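Local structure of group II chitinase (Ostrinia furnacalis, 6JAV) at residues L214-H217 with P218-T222; N228-I231 with H232-E236; S321-D324 with V325-K329. The protein probably hydrolyses chitin as an endochitinase, and this chain is one glycoside hydrolase family 18 catalytic domain of a much longer protein. All coordinates share one frame; numbering follows the deposited sequence.

Interaction 1 (L214-H217 with P218-T222). With NAG (2-acetamido-2-deoxy-beta-D-glucopyranose), chain C.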
loop_
_atom_site.group_PDB
_atom_site.type_symbol
_atom_site.label_atom_id
_atom_site.label_comp_id
_atom_site.label_asym_id
_atom_site.label_seq_id
_atom_site.Cartn_x
_atom_site.Cartn_y
_atom_site.Cartn_z
ATOM N N LEU A 214 10.373 6.299 9.344
ATOM C CA LEU A 214 11.475 6.074 8.413
ATOM C C LEU A 214 12.685 5.466 9.123
ATOM O O LEU A 214 13.261 4.486 8.641
ATOM C CB LEU A 214 11.861 7.383 7.739
ATOM C CG LEU A 214 13.078 7.310 6.829
ATOM C CD1 LEU A 214 12.922 6.268 5.711
ATOM C CD2 LEU A 214 13.348 8.688 6.256
ATOM N N TYR A 215 13.064 6.014 10.279
ATOM C CA TYR A 215 14.243 5.576 11.016
ATOM C C TYR A 215 13.869 5.200 12.439
ATOM O O TYR A 215 12.864 5.665 12.996
ATOM C CB TYR A 215 15.301 6.693 11.070
ATOM C CG TYR A 215 15.932 7.020 9.732
ATOM C CD1 TYR A 215 16.603 6.042 9.009
ATOM C CD2 TYR A 215 15.857 8.294 9.182
ATOM C CE1 TYR A 215 17.179 6.324 7.797
ATOM C CE2 TYR A 215 16.432 8.580 7.946
ATOM C CZ TYR A 215 17.102 7.577 7.269
ATOM O OH TYR A 215 17.706 7.818 6.058
ATOM N N TYR A 216 14.743 4.380 13.043
ATOM C CA TYR A 216 14.624 3.997 14.441
ATOM C C TYR A 216 14.530 5.223 15.336
ATOM O O TYR A 216 15.240 6.217 15.131
ATOM C CB TYR A 216 15.887 3.212 14.822
ATOM C CG TYR A 216 15.938 2.779 16.274
ATOM C CD1 TYR A 216 15.111 1.772 16.743
ATOM C CD2 TYR A 216 16.819 3.378 17.169
ATOM C CE1 TYR A 216 15.149 1.356 18.068
ATOM C CE2 TYR A 216 16.861 2.977 18.495
ATOM C CZ TYR A 216 16.028 1.965 18.936
ATOM O OH TYR A 216 16.052 1.552 20.247
ATOM N N HIS A 217 13.658 5.136 16.331
ATOM C CA HIS A 217 13.467 6.126 17.378
ATOM C C HIS A 217 13.840 5.492 18.719
ATOM O O HIS A 217 13.505 4.333 18.961
ATOM C CB HIS A 217 11.998 6.597 17.396
ATOM C CG HIS A 217 11.735 7.688 18.380
ATOM N ND1 HIS A 217 11.552 7.435 19.722
ATOM C CD2 HIS A 217 11.649 9.031 18.228
ATOM C CE1 HIS A 217 11.349 8.581 20.354
ATOM N NE2 HIS A 217 11.413 9.562 19.472
ATOM N N PRO A 218 14.560 6.208 19.591
ATOM C CA PRO A 218 15.102 5.573 20.813
ATOM C C PRO A 218 14.073 4.923 21.728
ATOM O O PRO A 218 14.447 4.044 22.521
ATOM C CB PRO A 218 15.818 6.733 21.522
ATOM C CG PRO A 218 16.126 7.711 20.455
ATOM C CD PRO A 218 14.991 7.608 19.452
ATOM N N ASP A 219 12.804 5.327 21.675
ATOM C CA ASP A 219 11.758 4.743 22.504
ATOM C C ASP A 219 11.032 3.566 21.841
ATOM O O ASP A 219 10.070 3.048 22.421
ATOM C CB ASP A 219 10.739 5.817 22.921
ATOM C CG ASP A 219 11.349 6.897 23.808
ATOM O OD1 ASP A 219 12.286 6.577 24.568
ATOM O OD2 ASP A 219 10.894 8.058 23.732
ATOM N N ASP A 220 11.467 3.130 20.658
ATOM C CA ASP A 220 10.797 2.027 19.979
ATOM C C ASP A 220 11.003 0.727 20.746
ATOM O O ASP A 220 12.088 0.469 21.279
ATOM C CB ASP A 220 11.384 1.834 18.584
ATOM C CG ASP A 220 10.987 2.934 17.612
ATOM O OD1 ASP A 220 10.069 3.725 17.924
ATOM O OD2 ASP A 220 11.600 2.991 16.528
ATOM N N ASP A 221 9.956 -0.104 20.768
ATOM C CA ASP A 221 10.041 -1.419 21.399
ATOM C C ASP A 221 11.000 -2.337 20.654
ATOM O O ASP A 221 11.586 -3.243 21.256
ATOM C CB ASP A 221 8.656 -2.068 21.452
ATOM C CG ASP A 221 7.745 -1.450 22.508
ATOM O OD1 ASP A 221 8.262 -0.842 23.471
ATOM O OD2 ASP A 221 6.508 -1.584 22.372
ATOM N N THR A 222 11.180 -2.119 19.356
ATOM C CA THR A 222 12.007 -2.982 18.535
ATOM C C THR A 222 12.915 -2.145 17.654
ATOM O O THR A 222 12.685 -0.955 17.449
ATOM C CB THR A 222 11.145 -3.797 17.589
ATOM O OG1 THR A 222 12.013 -4.568 16.780
ATOM C CG2 THR A 222 10.366 -2.875 16.663
HETATM C C1 NAG C . 19.375 2.120 8.434
HETATM C C2 NAG C . 20.160 2.694 9.605
HETATM C C3 NAG C . 21.597 2.157 9.595
HETATM C C4 NAG C . 21.600 0.634 9.518
HETATM C C5 NAG C . 20.760 0.157 8.340
HETATM C C6 NAG C . 20.637 -1.353 8.257
HETATM C C7 NAG C . 19.755 4.910 10.601
HETATM C C8 NAG C . 19.396 4.186 11.858
HETATM N N2 NAG C . 20.141 4.148 9.568
HETATM O O3 NAG C . 22.232 2.554 10.806
HETATM O O4 NAG C . 22.925 0.126 9.393
HETATM O O5 NAG C . 19.434 0.691 8.467
HETATM O O6 NAG C . 19.738 -1.910 9.212
HETATM O O7 NAG C . 19.728 6.130 10.533
HETATM O O HOH W 1 10.956 4.354 14.347
HETATM O O HOH W 2 14.503 -0.829 20.811
#

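Interaction 2 (N228-I231 with H232-E236). With NAG (2-acetamido-2-deoxy-beta-D-glucopyranose), chain C.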
loop_
_atom_site.group_PDB
_atom_site.type_symbol
_atom_site.label_atom_id
_atom_site.label_comp_id
_atom_site.label_asym_id
_atom_site.label_seq_id
_atom_site.Cartn_x
_atom_site.Cartn_y
_atom_site.Cartn_z
ATOM N N ASN A 228 13.540 2.097 7.132
ATOM C CA ASN A 228 14.957 1.894 6.847
ATOM C C ASN A 228 15.376 0.447 7.113
ATOM O O ASN A 228 16.048 -0.188 6.278
ATOM C CB ASN A 228 15.791 2.859 7.699
ATOM C CG ASN A 228 17.247 2.667 7.475
ATOM O OD1 ASN A 228 17.721 2.731 6.360
ATOM N ND2 ASN A 228 17.971 2.408 8.554
ATOM N N TYR A 229 14.966 -0.109 8.255
ATOM C CA TYR A 229 15.273 -1.512 8.523
ATOM C C TYR A 229 14.617 -2.417 7.480
ATOM O O TYR A 229 15.256 -3.316 6.919
ATOM C CB TYR A 229 14.805 -1.917 9.927
ATOM C CG TYR A 229 15.160 -3.355 10.221
ATOM C CD1 TYR A 229 14.344 -4.404 9.804
ATOM C CD2 TYR A 229 16.345 -3.659 10.872
ATOM C CE1 TYR A 229 14.709 -5.732 10.031
ATOM C CE2 TYR A 229 16.705 -4.972 11.100
ATOM C CZ TYR A 229 15.878 -5.994 10.683
ATOM O OH TYR A 229 16.236 -7.315 10.913
ATOM N N THR A 230 13.325 -2.196 7.226
ATOM C CA THR A 230 12.579 -3.062 6.315
ATOM C C THR A 230 13.209 -3.100 4.927
ATOM O O THR A 230 13.335 -4.173 4.321
ATOM C CB THR A 230 11.153 -2.527 6.218
ATOM O OG1 THR A 230 10.484 -2.712 7.468
ATOM C CG2 THR A 230 10.389 -3.250 5.109
ATOM N N ILE A 231 13.523 -1.937 4.368
ATOM C CA ILE A 231 14.052 -1.902 3.009
ATOM C C ILE A 231 15.418 -2.572 2.952
ATOM O O ILE A 231 15.702 -3.373 2.048
ATOM C CB ILE A 231 14.072 -0.446 2.491
ATOM C CG1 ILE A 231 12.646 0.126 2.374
ATOM C CG2 ILE A 231 14.853 -0.358 1.173
ATOM C CD1 ILE A 231 11.772 -0.605 1.378
ATOM N N HIS A 232 16.269 -2.299 3.945
ATOM C CA HIS A 232 17.565 -2.967 3.944
ATOM C C HIS A 232 17.419 -4.465 4.163
ATOM O O HIS A 232 18.213 -5.242 3.621
ATOM C CB HIS A 232 18.442 -2.347 5.024
ATOM C CG HIS A 232 19.114 -1.080 4.600
ATOM N ND1 HIS A 232 18.663 0.173 4.961
ATOM C CD2 HIS A 232 20.223 -0.876 3.850
ATOM C CE1 HIS A 232 19.457 1.094 4.439
ATOM N NE2 HIS A 232 20.419 0.484 3.768
ATOM N N TYR A 233 16.397 -4.895 4.900
ATOM C CA TYR A 233 16.198 -6.316 5.139
ATOM C C TYR A 233 15.753 -7.037 3.871
ATOM O O TYR A 233 16.260 -8.120 3.558
ATOM C CB TYR A 233 15.191 -6.507 6.264
ATOM C CG TYR A 233 15.214 -7.902 6.839
ATOM C CD1 TYR A 233 16.358 -8.387 7.449
ATOM C CD2 TYR A 233 14.115 -8.723 6.773
ATOM C CE1 TYR A 233 16.396 -9.667 7.971
ATOM C CE2 TYR A 233 14.140 -10.015 7.309
ATOM C CZ TYR A 233 15.288 -10.470 7.896
ATOM O OH TYR A 233 15.316 -11.746 8.437
ATOM N N TRP A 234 14.816 -6.450 3.103
ATOM C CA TRP A 234 14.489 -7.039 1.800
ATOM C C TRP A 234 15.733 -7.192 0.929
ATOM O O TRP A 234 15.903 -8.218 0.255
ATOM C CB TRP A 234 13.370 -6.229 1.095
ATOM C CG TRP A 234 12.016 -6.652 1.549
ATOM C CD1 TRP A 234 11.265 -6.108 2.546
ATOM C CD2 TRP A 234 11.245 -7.729 1.005
ATOM N NE1 TRP A 234 10.069 -6.805 2.686
ATOM C CE2 TRP A 234 10.048 -7.814 1.755
ATOM C CE3 TRP A 234 11.480 -8.667 -0.020
ATOM C CZ2 TRP A 234 9.076 -8.796 1.512
ATOM C CZ3 TRP A 234 10.501 -9.627 -0.283
ATOM C CH2 TRP A 234 9.307 -9.682 0.488
ATOM N N MET A 235 16.622 -6.196 0.942
ATOM C CA MET A 235 17.852 -6.300 0.154
ATOM C C MET A 235 18.791 -7.366 0.721
ATOM O O MET A 235 19.367 -8.153 -0.046
ATOM C CB MET A 235 18.524 -4.935 0.036
ATOM C CG MET A 235 17.667 -3.985 -0.819
ATOM S SD MET A 235 18.542 -2.515 -1.389
ATOM C CE MET A 235 18.715 -1.715 0.169
ATOM N N GLU A 236 18.927 -7.422 2.049
ATOM C CA GLU A 236 19.788 -8.439 2.666
ATOM C C GLU A 236 19.298 -9.843 2.330
ATOM O O GLU A 236 20.104 -10.768 2.125
ATOM C CB GLU A 236 19.805 -8.214 4.180
ATOM C CG GLU A 236 20.572 -9.256 4.992
ATOM C CD GLU A 236 20.366 -9.098 6.506
ATOM O OE1 GLU A 236 20.163 -7.957 6.984
ATOM O OE2 GLU A 236 20.396 -10.123 7.218
HETATM C C1 NAG C . 19.375 2.120 8.434
HETATM C C2 NAG C . 20.160 2.694 9.605
HETATM C C3 NAG C . 21.597 2.157 9.595
HETATM C C4 NAG C . 21.600 0.634 9.518
HETATM C C5 NAG C . 20.760 0.157 8.340
HETATM C C6 NAG C . 20.637 -1.353 8.257
HETATM C C7 NAG C . 19.755 4.910 10.601
HETATM C C8 NAG C . 19.396 4.186 11.858
HETATM N N2 NAG C . 20.141 4.148 9.568
HETATM O O3 NAG C . 22.232 2.554 10.806
HETATM O O4 NAG C . 22.925 0.126 9.393
HETATM O O5 NAG C . 19.434 0.691 8.467
HETATM O O6 NAG C . 19.738 -1.910 9.212
HETATM O O7 NAG C . 19.728 6.130 10.533
#

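Interaction 3 (S321-D324 with V325-K329)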
loop_
_atom_site.group_PDB
_atom_site.type_symbol
_atom_site.label_atom_id
_atom_site.label_comp_id
_atom_site.label_asym_id
_atom_site.label_seq_id
_atom_site.Cartn_x
_atom_site.Cartn_y
_atom_site.Cartn_z
ATOM N N SER A 321 -1.396 9.732 13.600
ATOM C CA SER A 321 -0.053 9.864 13.044
ATOM C C SER A 321 -0.115 9.654 11.539
ATOM O O SER A 321 -0.920 8.851 11.058
ATOM C CB SER A 321 0.916 8.858 13.677
ATOM O OG SER A 321 0.473 7.532 13.480
ATOM N N PHE A 322 0.728 10.377 10.803
ATOM C CA PHE A 322 0.570 10.475 9.351
ATOM C C PHE A 322 1.832 11.067 8.739
ATOM O O PHE A 322 2.753 11.504 9.441
ATOM C CB PHE A 322 -0.673 11.322 8.998
ATOM C CG PHE A 322 -0.546 12.765 9.384
ATOM C CD1 PHE A 322 -0.730 13.155 10.714
ATOM C CD2 PHE A 322 -0.191 13.732 8.455
ATOM C CE1 PHE A 322 -0.591 14.500 11.094
ATOM C CE2 PHE A 322 -0.064 15.099 8.840
ATOM C CZ PHE A 322 -0.255 15.448 10.170
ATOM N N ASP A 323 1.880 11.069 7.409
ATOM C CA ASP A 323 2.986 11.688 6.690
ATOM C C ASP A 323 2.561 13.029 6.095
ATOM O O ASP A 323 1.490 13.141 5.479
ATOM C CB ASP A 323 3.473 10.769 5.558
ATOM C CG ASP A 323 4.407 9.661 6.042
ATOM O OD1 ASP A 323 4.621 9.518 7.270
ATOM O OD2 ASP A 323 4.927 8.918 5.160
ATOM N N ASP A 324 3.409 14.042 6.277
ATOM C CA ASP A 324 3.253 15.337 5.640
ATOM C C ASP A 324 4.234 15.493 4.474
ATOM O O ASP A 324 5.054 14.618 4.188
ATOM C CB ASP A 324 3.361 16.471 6.669
ATOM C CG ASP A 324 4.743 16.575 7.338
ATOM O OD1 ASP A 324 5.652 15.749 7.130
ATOM O OD2 ASP A 324 4.913 17.521 8.143
ATOM N N VAL A 325 4.144 16.625 3.773
ATOM C CA VAL A 325 5.030 16.873 2.637
ATOM C C VAL A 325 6.488 16.817 3.066
ATOM O O VAL A 325 7.339 16.290 2.339
ATOM C CB VAL A 325 4.671 18.215 1.959
ATOM C CG1 VAL A 325 5.772 18.660 1.035
ATOM C CG2 VAL A 325 3.331 18.079 1.250
ATOM N N GLU A 326 6.809 17.356 4.246
ATOM C CA GLU A 326 8.205 17.376 4.678
ATOM C C GLU A 326 8.781 15.959 4.784
ATOM O O GLU A 326 9.858 15.668 4.236
ATOM C CB GLU A 326 8.330 18.121 6.008
ATOM C CG GLU A 326 9.773 18.331 6.418
ATOM C CD GLU A 326 9.917 18.872 7.828
ATOM O OE1 GLU A 326 10.555 19.934 7.988
ATOM O OE2 GLU A 326 9.410 18.224 8.772
ATOM N N ILE A 327 8.087 15.062 5.495
ATOM C CA ILE A 327 8.641 13.715 5.648
ATOM C C ILE A 327 8.613 12.952 4.328
ATOM O O ILE A 327 9.491 12.117 4.073
ATOM C CB ILE A 327 7.983 12.932 6.799
ATOM C CG1 ILE A 327 8.879 11.780 7.288
ATOM C CG2 ILE A 327 6.619 12.371 6.373
ATOM C CD1 ILE A 327 10.166 12.250 7.973
ATOM N N ILE A 328 7.632 13.233 3.464
ATOM C CA ILE A 328 7.595 12.596 2.151
ATOM C C ILE A 328 8.847 12.949 1.360
ATOM O O ILE A 328 9.469 12.075 0.724
ATOM C CB ILE A 328 6.300 13.003 1.425
ATOM C CG1 ILE A 328 5.073 12.328 2.066
ATOM C CG2 ILE A 328 6.417 12.725 -0.064
ATOM C CD1 ILE A 328 4.943 10.822 1.882
ATOM N N LYS A 329 9.253 14.225 1.375
ATOM C CA LYS A 329 10.476 14.594 0.676
ATOM C C LYS A 329 11.678 13.850 1.242
ATOM O O LYS A 329 12.551 13.392 0.484
ATOM C CB LYS A 329 10.707 16.107 0.726
ATOM C CG LYS A 329 9.703 16.901 -0.092
ATOM C CD LYS A 329 9.583 18.307 0.468
ATOM C CE LYS A 329 9.138 19.314 -0.577
ATOM N NZ LYS A 329 9.512 20.709 -0.172
HETATM O O HOH W 3 7.709 15.938 9.108
#

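Interaction 1 (L214-H217 with P218-T222)
His217 and Asp220 clasp each other twice round a tight bend. The backbone N of His217 gives a nearly straight hydrogen bond to Asp220 OD2 at 3.0 Å, meeting the carboxylate from well above its plane (62° out of it), while Asp220 N returns the turn-closing bond to His217 O at 2.9 Å. A third bond uses the imidazole: Asp219 N donates to His217 ND1 at 3.1 Å, tilted somewhat from the ring plane. Because a backbone N-H donates to it, ND1 is probably unprotonated. The ring reaches that place because chi1 of -176° sets CG opposite the backbone N and beside the carbonyl carbon, so that the imidazole follows the chain into the bend. Pro218 then lies across it, its CD over one face, 3.6 Å from the ring centroid in a CH-pi contact. Tyr216 slides past Asp220 in the opposite direction, its ring plane nearly square to the carboxylate (88°), and its CE1 edge meets Thr222 O at 3.4 Å. Two waters bridge the loop: one donates to both Tyr215 O and Asp220 OD2, giving that oxygen a second partner, and another links Tyr216 OH with Asp220 O. Further out, Arg308 and Met309 touch His217, Arg308 also reaches Pro218, and Lys207 pairs with Asp221. Upstream, the Tyr215 ring has Leu214 CG on one face and turns obliquely to the acetamido group of the glycan, CD1 lying 3.5 Å from NAG O7; Lys330 and Phe334 of helix 325-337 touch both residues. This is a type I beta turn, His217 to Asp220, reinforced by side-chain-to-backbone bonds, on the surface loop that joins barrel strand 192-195 to helix 227-236 in the TIM barrel.

Interaction 2 (N228-I231 with H232-E236)
Asn228 and His232, one helical turn apart, meet through a single carbonyl: Asn228 O accepts from His232 N at 3.2 Å and from His232 ND1 at 3.0 Å, the two donors arriving from opposite faces of its plane. Asn228 O lies almost in the imidazole plane (7° out of it), which helps to hold the ring's rotation. This end carries the sugar. Asn228 ND2 is bonded covalently to NAG C1, and the imidazole, set at 81° to the Asn228 amide, has NAG C6 over one face; beyond that covalent link the sugar lies loosely against the ring, His232 ND1 3.6 Å from NAG O5. The Tyr229 and Tyr233 rings lie side by side and point the same way, with centroids 5.5 Å apart and planes near parallel but barely overlapping; Tyr229 CE1 reaches Tyr233 CB at 3.9 Å. Tyr233 itself is buried, its OH hydrogen-bonded to Asp178.

The inward face is closer-knit. Thr230 sends CG2 against the Trp234 indole at its edge, 3.9 Å from CD1, while OG1, beside the backbone N, turns to Pro172 O, Tyr200 and Asn226. Trp234 NE1 bonds to Ser171 O, and Thr230, Ile231 and Trp234 all rest on Val195 of barrel strand 192-195. Ile231 also packs on Ile244 and Met246 of strand 244-257, and reaches the bent tip of Met235, CG2 to CE 4.2 Å. Asn228, Tyr229 and Thr230 form the Asn-X-Thr sequon of N-glycosylation, here placed on an outer helix of the TIM barrel, with the sequon's threonine facing the core.

Interaction 3 (S321-D324 with V325-K329)
At Asp324 the extended chain gives way to helix, and the first turn is closed by Ile328 N donating to Asp324 O at 3.0 Å. The Asp324 side chain reaches forward to the first turn: OD1 accepts from Ile327 N, also at 3.0 Å, in a nearly straight bond that meets the syn side of the carboxylate, 34° out of its plane. Its chi1 of 64° wedges CG between the backbone N and the carbonyl carbon and brings OD1 over the helix start. A negative group there would probably be stabilised by the helix end. Asp324 OD2 and Glu326 OE2 come within 4.6 Å of each other, their carboxylate planes almost perpendicular, yet both form salt bridges with Lys303, whose charge should offset the repulsion. Asp323 turns to another flank, where its carboxylate brushes aliphatic groups: CG lies 3.5 Å from Ile327 CG2, and OD2 lies 3.8 Å from Ile328 CD1. That carboxylate forms a salt bridge with Lys331, one turn further along the helix. Ile328 touches Met248 of strand 244-257 and Ile368 of helix 363-373, while Val325 lies against Leu364 and Ala367 of the same helix. The whole is a classical aspartate N-cap, opening helix 325-337, which leads to strand 342-346 of the TIM barrel.

Overall arrangement
From the N terminus, interactions 1, 2 and 3 follow in series, none nesting within or crossing another. Interaction 1 closes a bend in the loop leaving barrel strand 192-195; interaction 2 closes no loop but runs along helix 227-236, where that loop ends. The two touch: Leu214 O lies 2.8 Å from Asn228 N, probably hydrogen-bonded, Tyr215 packs on Asn228, and the glycan on Asn228 touches both. Interaction 3 comes after strand 318-321 and starts helix 325-337. Its nearest atoms are about 5 Å from interaction 1 and 11 Å from interaction 2. At Leu214 and Tyr215 the 192-195 loop is thus held between helix 227-236 and later residues of helix 325-337, Lys330 and Phe334.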